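Enoyl-CoA hydratase (Mycobacterium thermoresistibile, PDB 3T3W) probably catalyses the hydration of enoyl-CoA thioesters in lipid metabolism. Local coordinates at residues M20-D25 with D53-R58; P119-V124 with R211-E216; V65-L70 with G215-M220. One frame throughout, in Å; residues are numbered along the deposited sequence. Where two conformers were deposited one is given.

Contact 1. Residues M20-D25 with D53-R58; sequences MYIDYD and DAAWTR. With EDO (1,2-ethanediol), chain B.
The guanidinium of Arg58 lies over one face of the Tyr24 ring in a cation-pi contact. Arg58 CZ is 4.3 Å from the ring centroid and 11° off the ring normal. The two planes are 81° apart, so the guanidinium stands almost upright on the ring and meets it along an edge. Arg58 NH1 comes to 3.5 Å from Tyr24 CG. The bends at chi2 and chi3 fold the arginine back across the ring, and its CG packs near Tyr24 OH. The two side chains run past each other in opposite directions.

Apolar packing lies beside this pair. Ala55 CB touches Ile22 CG2 at 4.0 Å and Tyr24 CD1 at 4.1 Å. Ile22 also packs on Ile33 and Leu35 of the neighbouring strand 30-35.

Just before strand 22-27, Tyr21 OH is hydrogen-bonded to O2 of a 1,2-ethanediol, 2.7 Å away and in the plane of the ring. This molecule probably comes from the crystallisation liquor.

The axes of segments 22-25 and 53-58 come to 9.6 Å at their closest and are nearly parallel, at 10°. No hydrogen bond joins the two segments. Ile22 and Ala55 pack on the buried side, and the exposed Arg58 probably adds a favourable charge-to-ring attraction at the surface.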
# COMPACT_ATOMS: atom_id res chain seq x y z
N MET F 20 -39.84 3.05 -14.84
CA MET F 20 -39.92 4.42 -15.32
C MET F 20 -38.79 4.64 -16.31
O MET F 20 -39.06 4.99 -17.46
CB MET F 20 -39.87 5.41 -14.15
CG MET F 20 -39.78 6.89 -14.52
SD MET F 20 -41.31 7.47 -15.28
CE MET F 20 -40.80 9.15 -15.73
N TYR F 21 -37.55 4.44 -15.85
CA TYR F 21 -36.36 4.80 -16.65
C TYR F 21 -35.50 3.60 -17.08
O TYR F 21 -34.55 3.77 -17.85
CB TYR F 21 -35.44 5.69 -15.84
CG TYR F 21 -36.00 7.04 -15.49
CD1 TYR F 21 -36.40 7.91 -16.49
CD2 TYR F 21 -36.18 7.40 -14.18
CE1 TYR F 21 -36.90 9.17 -16.17
CE2 TYR F 21 -36.71 8.64 -13.83
CZ TYR F 21 -37.05 9.53 -14.82
OH TYR F 21 -37.55 10.76 -14.49
N ILE F 22 -35.78 2.44 -16.53
CA ILE F 22 -34.90 1.25 -16.70
C ILE F 22 -35.74 0.09 -17.23
O ILE F 22 -36.80 -0.23 -16.65
CB ILE F 22 -34.25 0.81 -15.36
CG1 ILE F 22 -33.39 1.94 -14.77
CG2 ILE F 22 -33.41 -0.48 -15.55
CD1 ILE F 22 -32.24 2.42 -15.67
N ASP F 23 -35.30 -0.54 -18.32
CA ASP F 23 -35.89 -1.79 -18.79
C ASP F 23 -35.03 -2.95 -18.29
O ASP F 23 -33.82 -2.81 -18.19
CB ASP F 23 -35.97 -1.81 -20.31
CG ASP F 23 -37.16 -1.06 -20.83
OD1 ASP F 23 -38.25 -1.23 -20.24
OD2 ASP F 23 -37.02 -0.32 -21.82
N TYR F 24 -35.66 -4.06 -17.95
CA TYR F 24 -34.96 -5.20 -17.37
C TYR F 24 -35.51 -6.47 -17.97
O TYR F 24 -36.73 -6.69 -17.97
CB TYR F 24 -35.18 -5.21 -15.86
CG TYR F 24 -34.51 -6.31 -15.11
CD1 TYR F 24 -33.20 -6.21 -14.70
CD2 TYR F 24 -35.20 -7.46 -14.76
CE1 TYR F 24 -32.59 -7.21 -13.98
CE2 TYR F 24 -34.60 -8.48 -14.04
CZ TYR F 24 -33.29 -8.35 -13.64
OH TYR F 24 -32.69 -9.40 -12.97
N ASP F 25 -34.63 -7.32 -18.48
CA ASP F 25 -35.05 -8.59 -19.14
C ASP F 25 -34.10 -9.68 -18.66
O ASP F 25 -32.90 -9.45 -18.63
CB ASP F 25 -34.90 -8.51 -20.67
CG ASP F 25 -35.03 -9.89 -21.38
OD1 ASP F 25 -36.20 -10.27 -21.50
OD2 ASP F 25 -34.02 -10.60 -21.76
N ASP F 53 -29.89 0.95 -9.62
CA ASP F 53 -29.37 0.17 -8.49
C ASP F 53 -30.26 -1.04 -8.15
O ASP F 53 -29.77 -2.17 -7.90
CB ASP F 53 -29.21 1.05 -7.25
CG ASP F 53 -28.51 0.32 -6.13
OD1 ASP F 53 -27.39 -0.23 -6.31
OD2 ASP F 53 -29.11 0.27 -5.06
N ALA F 54 -31.57 -0.84 -8.20
CA ALA F 54 -32.51 -1.92 -7.93
C ALA F 54 -32.37 -3.05 -8.96
O ALA F 54 -32.50 -4.22 -8.62
CB ALA F 54 -33.96 -1.39 -7.88
N ALA F 55 -32.15 -2.68 -10.23
CA ALA F 55 -31.97 -3.62 -11.33
C ALA F 55 -30.68 -4.45 -11.12
O ALA F 55 -30.67 -5.68 -11.29
CB ALA F 55 -31.90 -2.86 -12.68
N TRP F 56 -29.58 -3.80 -10.74
CA TRP F 56 -28.36 -4.53 -10.43
C TRP F 56 -28.58 -5.52 -9.30
O TRP F 56 -28.13 -6.66 -9.36
CB TRP F 56 -27.26 -3.57 -10.03
CG TRP F 56 -26.49 -2.98 -11.17
CD1 TRP F 56 -26.70 -1.78 -11.82
CD2 TRP F 56 -25.25 -3.54 -11.75
NE1 TRP F 56 -25.72 -1.57 -12.78
CE2 TRP F 56 -24.82 -2.60 -12.77
CE3 TRP F 56 -24.52 -4.69 -11.54
CZ2 TRP F 56 -23.67 -2.82 -13.53
CZ3 TRP F 56 -23.36 -4.91 -12.29
CH2 TRP F 56 -22.95 -4.00 -13.27
N THR F 57 -29.29 -5.09 -8.28
CA THR F 57 -29.60 -5.97 -7.14
C THR F 57 -30.46 -7.14 -7.57
O THR F 57 -30.20 -8.31 -7.21
CB THR F 57 -30.25 -5.16 -6.01
OG1 THR F 57 -29.28 -4.27 -5.47
CG2 THR F 57 -30.80 -6.13 -4.91
N ARG F 58 -31.45 -6.87 -8.41
CA ARG F 58 -32.34 -7.93 -8.89
C ARG F 58 -31.54 -9.02 -9.62
O ARG F 58 -31.69 -10.26 -9.37
CB ARG F 58 -33.40 -7.31 -9.82
CG ARG F 58 -34.64 -8.16 -10.08
CD ARG F 58 -35.90 -7.29 -10.24
NE ARG F 58 -35.73 -6.35 -11.29
CZ ARG F 58 -35.68 -5.01 -11.22
NH1 ARG F 58 -35.46 -4.37 -12.36
NH2 ARG F 58 -35.88 -4.27 -10.11
C1 EDO B . -38.00 14.43 -15.77
O1 EDO B . -37.37 14.73 -17.02
C2 EDO B . -39.09 13.38 -15.95
O2 EDO B . -38.57 12.19 -16.58

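Contact 2. Residues P119-V124 with R211-E216; sequences PSIAAV and RALAGE
This is a buried, wholly apolar contact between a sheet and a helix. Ile121 of strand 120-124, inside the mixed six-stranded sheet of the crotonase-like fold, meets Leu213 and Ala214 of helix 206-217. The strand is flanked by strands 67-72 and 141-145, and the helix also packs on both of these and on strand 30-35.

One methyl group makes the whole contact. Ile121 CD1 lies 3.9 Å from Leu213 CG and 4.0 Å from Ala214 CB. It also reaches the helix backbone, 3.8 Å from Ala214 N. The extended outer torsion of Ile121 (chi2 169°) carries this methyl out from the strand to the helix. Leu213 directs its branch point and CD2 at the same methyl. Ala214 is small enough to let the isoleucine come up to the helix main chain. The CA atoms of Ile121 and Ala214 are 7.4 Å apart.

The two helix residues also pack on the flanking strands. Ala214 packs on Val67 and Val69, while Leu213 packs on Leu141 and Ile143. Leu213 also touches Thr182 of a second subunit, so that subunit borders the contact on the Leu213 side.

No hydrogen bond crosses between the segments. Ala214 N lies within the helix, where its N-H is probably used in a backbone bond, and a methyl can rest against it. The contact is thus consistent with hydrophobic packing, with no polar link across the two segments.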
# COMPACT_ATOMS: atom_id res chain seq x y z
N PRO F 119 -20.19 -11.82 -13.68
CA PRO F 119 -19.63 -11.01 -14.74
C PRO F 119 -20.62 -9.99 -15.27
O PRO F 119 -21.81 -10.31 -15.38
CB PRO F 119 -19.30 -12.02 -15.84
CG PRO F 119 -19.02 -13.28 -15.07
CD PRO F 119 -20.06 -13.25 -13.97
N SER F 120 -20.13 -8.79 -15.58
CA SER F 120 -20.94 -7.74 -16.17
C SER F 120 -20.24 -7.11 -17.36
O SER F 120 -19.01 -6.97 -17.39
CB SER F 120 -21.29 -6.66 -15.16
OG SER F 120 -20.09 -6.08 -14.61
N ILE F 121 -21.04 -6.73 -18.33
CA ILE F 121 -20.53 -6.17 -19.56
C ILE F 121 -21.32 -4.91 -19.89
O ILE F 121 -22.56 -4.95 -19.93
CB ILE F 121 -20.72 -7.17 -20.74
CG1 ILE F 121 -20.12 -8.55 -20.43
CG2 ILE F 121 -20.12 -6.57 -22.02
CD1 ILE F 121 -20.49 -9.68 -21.41
N ALA F 122 -20.64 -3.79 -20.11
CA ALA F 122 -21.29 -2.57 -20.63
C ALA F 122 -21.15 -2.49 -22.15
O ALA F 122 -20.05 -2.72 -22.68
CB ALA F 122 -20.68 -1.31 -19.98
N ALA F 123 -22.24 -2.13 -22.82
CA ALA F 123 -22.29 -1.83 -24.26
C ALA F 123 -22.45 -0.33 -24.41
O ALA F 123 -23.49 0.23 -24.03
CB ALA F 123 -23.48 -2.55 -24.90
N VAL F 124 -21.41 0.33 -24.91
CA VAL F 124 -21.37 1.79 -24.94
C VAL F 124 -21.40 2.32 -26.37
O VAL F 124 -20.49 2.09 -27.15
CB VAL F 124 -20.16 2.37 -24.18
CG1 VAL F 124 -20.17 3.92 -24.24
CG2 VAL F 124 -20.15 1.86 -22.75
N ARG F 211 -24.28 -9.48 -26.61
CA ARG F 211 -25.05 -10.62 -26.16
C ARG F 211 -24.32 -11.93 -26.47
O ARG F 211 -24.37 -12.89 -25.70
CB ARG F 211 -26.44 -10.62 -26.75
CG ARG F 211 -27.28 -11.68 -26.04
CD ARG F 211 -28.75 -11.53 -26.32
NE ARG F 211 -29.49 -12.58 -25.63
CZ ARG F 211 -29.99 -12.49 -24.40
NH1 ARG F 211 -29.84 -11.39 -23.69
NH2 ARG F 211 -30.70 -13.51 -23.92
N ALA F 212 -23.61 -11.98 -27.60
CA ALA F 212 -22.88 -13.20 -27.96
C ALA F 212 -21.77 -13.49 -26.94
O ALA F 212 -21.57 -14.63 -26.51
CB ALA F 212 -22.29 -13.09 -29.38
N LEU F 213 -21.06 -12.43 -26.55
CA LEU F 213 -20.04 -12.54 -25.53
C LEU F 213 -20.65 -12.96 -24.18
O LEU F 213 -20.14 -13.85 -23.51
CB LEU F 213 -19.27 -11.22 -25.42
CG LEU F 213 -18.24 -11.10 -24.29
CD1 LEU F 213 -17.16 -12.17 -24.49
CD2 LEU F 213 -17.65 -9.68 -24.23
N ALA F 214 -21.76 -12.33 -23.79
CA ALA F 214 -22.47 -12.69 -22.55
C ALA F 214 -22.86 -14.16 -22.55
O ALA F 214 -22.68 -14.87 -21.56
CB ALA F 214 -23.71 -11.80 -22.38
N GLY F 215 -23.35 -14.63 -23.70
CA GLY F 215 -23.72 -16.04 -23.86
C GLY F 215 -22.58 -17.02 -23.70
O GLY F 215 -22.76 -18.07 -23.09
N GLU F 216 -21.43 -16.66 -24.24
CA GLU F 216 -20.26 -17.49 -24.12
C GLU F 216 -19.85 -17.59 -22.64
O GLU F 216 -19.59 -18.69 -22.15
CB GLU F 216 -19.17 -16.93 -25.02
CG GLU F 216 -17.76 -17.34 -24.72
CD GLU F 216 -16.78 -16.50 -25.50
OE1 GLU F 216 -17.26 -15.59 -26.18
OE2 GLU F 216 -15.56 -16.77 -25.44

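Contact 3. Residues V65-L70 with G215-M220; sequences VSVIVL and GEIAKM
Val67 and Ile217 touch through their CG2 methyls at 3.6 Å. Their side chains cross at about a right angle. Val67 CG2 also meets Ala218, at 3.7 Å from its N and 3.9 Å from its CB. The valine torsion (chi1 179°) sets CG1 anti to the backbone N and leaves CG2 on the helix side. Ser66 CB adds a looser contact with Ala218 CB at 4.1 Å.

Water forms the polar part of the contact. One molecule accepts a hydrogen bond from Ser66 OG at 2.7 Å and donates one to Met220 O at 2.8 Å. Its approach to Ala218 O is unusually short, and the exact length is doubtful. The water joins the serine to the turn at Ile217-Met220. Ser66 OG is also hydrogen-bonded to Arg29 NE, which helps fix the hydroxyl.

The turn itself is type I, from Ile217 to Met220, closed by Met220 N to Ile217 O at 3.0 Å. It places Met220 O beside the water, near Ala218 O.

Further out, Val67 pairs with Arg29 and Ala31 through backbone hydrogen bonds and packs on Ala214, about one helical turn before Ala218. Ile217 packs on Pro119 and on Phe181 of a second subunit. The contact thus lies where strand 67-72 begins, between strands 30-35 and 120-124, with the end of helix 206-217 against it.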
# COMPACT_ATOMS: atom_id res chain seq x y z
N VAL F 65 -29.59 -15.96 -13.24
CA VAL F 65 -28.77 -15.02 -14.01
C VAL F 65 -27.33 -15.37 -13.76
O VAL F 65 -26.92 -15.42 -12.59
CB VAL F 65 -29.00 -13.57 -13.55
CG1 VAL F 65 -27.99 -12.58 -14.18
CG2 VAL F 65 -30.43 -13.16 -13.92
N SER F 66 -26.57 -15.56 -14.84
CA SER F 66 -25.10 -15.78 -14.74
C SER F 66 -24.28 -14.55 -15.16
O SER F 66 -23.17 -14.36 -14.65
CB SER F 66 -24.65 -16.95 -15.62
OG SER F 66 -25.14 -18.20 -15.14
N VAL F 67 -24.82 -13.74 -16.07
CA VAL F 67 -24.10 -12.55 -16.60
C VAL F 67 -25.07 -11.38 -16.71
O VAL F 67 -26.25 -11.55 -17.05
CB VAL F 67 -23.50 -12.87 -18.01
CG1 VAL F 67 -22.76 -11.69 -18.64
CG2 VAL F 67 -22.53 -14.06 -17.94
N ILE F 68 -24.54 -10.20 -16.47
CA ILE F 68 -25.28 -8.95 -16.54
C ILE F 68 -24.75 -8.15 -17.72
O ILE F 68 -23.52 -7.96 -17.87
CB ILE F 68 -25.10 -8.14 -15.25
CG1 ILE F 68 -25.67 -8.94 -14.06
CG2 ILE F 68 -25.73 -6.73 -15.40
CD1 ILE F 68 -25.32 -8.47 -12.65
N VAL F 69 -25.68 -7.68 -18.54
CA VAL F 69 -25.38 -6.75 -19.61
C VAL F 69 -26.03 -5.40 -19.31
O VAL F 69 -27.24 -5.35 -19.06
CB VAL F 69 -25.86 -7.28 -20.99
CG1 VAL F 69 -25.76 -6.17 -22.08
CG2 VAL F 69 -25.10 -8.54 -21.39
N LEU F 70 -25.24 -4.32 -19.36
CA LEU F 70 -25.74 -2.95 -19.22
C LEU F 70 -25.64 -2.27 -20.59
O LEU F 70 -24.56 -2.21 -21.20
CB LEU F 70 -24.93 -2.16 -18.21
CG LEU F 70 -25.31 -0.67 -18.06
CD1 LEU F 70 -26.70 -0.59 -17.39
CD2 LEU F 70 -24.20 0.01 -17.25
N GLY F 215 -23.35 -14.63 -23.70
CA GLY F 215 -23.72 -16.04 -23.86
C GLY F 215 -22.58 -17.02 -23.70
O GLY F 215 -22.76 -18.07 -23.09
N GLU F 216 -21.43 -16.66 -24.24
CA GLU F 216 -20.26 -17.49 -24.12
C GLU F 216 -19.85 -17.59 -22.64
O GLU F 216 -19.59 -18.69 -22.15
CB GLU F 216 -19.17 -16.93 -25.02
CG GLU F 216 -17.76 -17.34 -24.72
CD GLU F 216 -16.78 -16.50 -25.50
OE1 GLU F 216 -17.26 -15.59 -26.18
OE2 GLU F 216 -15.56 -16.77 -25.44
N ILE F 217 -19.84 -16.46 -21.94
CA ILE F 217 -19.47 -16.44 -20.54
C ILE F 217 -20.48 -17.17 -19.65
O ILE F 217 -20.09 -17.82 -18.68
CB ILE F 217 -19.25 -14.99 -20.07
CG1 ILE F 217 -18.07 -14.41 -20.84
CG2 ILE F 217 -19.05 -14.97 -18.55
CD1 ILE F 217 -17.82 -12.91 -20.63
N ALA F 218 -21.75 -17.08 -20.01
CA ALA F 218 -22.83 -17.69 -19.21
C ALA F 218 -22.82 -19.23 -19.27
O ALA F 218 -23.49 -19.87 -18.48
CB ALA F 218 -24.18 -17.17 -19.65
N LYS F 219 -22.00 -19.80 -20.13
CA LYS F 219 -21.75 -21.26 -20.11
C LYS F 219 -20.84 -21.74 -18.97
O LYS F 219 -20.79 -22.94 -18.67
CB LYS F 219 -21.17 -21.69 -21.46
CG LYS F 219 -22.15 -21.42 -22.60
CD LYS F 219 -22.04 -22.34 -23.80
CE LYS F 219 -21.19 -21.78 -24.92
NZ LYS F 219 -21.34 -22.62 -26.16
N MET F 220 -20.10 -20.82 -18.34
CA MET F 220 -19.09 -21.19 -17.36
C MET F 220 -19.69 -21.39 -15.98
O MET F 220 -20.74 -20.83 -15.67
CB MET F 220 -18.00 -20.12 -17.26
CG MET F 220 -17.40 -19.80 -18.61
SD MET F 220 -16.39 -21.21 -19.16
CE MET F 220 -16.33 -20.76 -20.91
O HOH W 1 -23.35 -20.03 -16.01

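Overall arrangement
All three contacts pack a helix on the same six-stranded sheet. Contact 1 lies at strand 22-27, an edge strand within the chain, and is only partly buried; contacts 2 and 3 are buried, on neighbouring inner strands. Contacts 2 and 3 share helix 206-217, and their centres are about 7 Å apart. Their strands are joined by probable backbone hydrogen bonds between Ile121 and both Ile68 and Leu70. Contact 1 uses helix 46-61, whose Trp56 packs on Ser120 and Ile68. The chemistry follows the place: a cation-pi pair near the surface in contact 1, purely apolar packing in contact 2, and methyl packing plus a bridging water where the helix ends in contact 3.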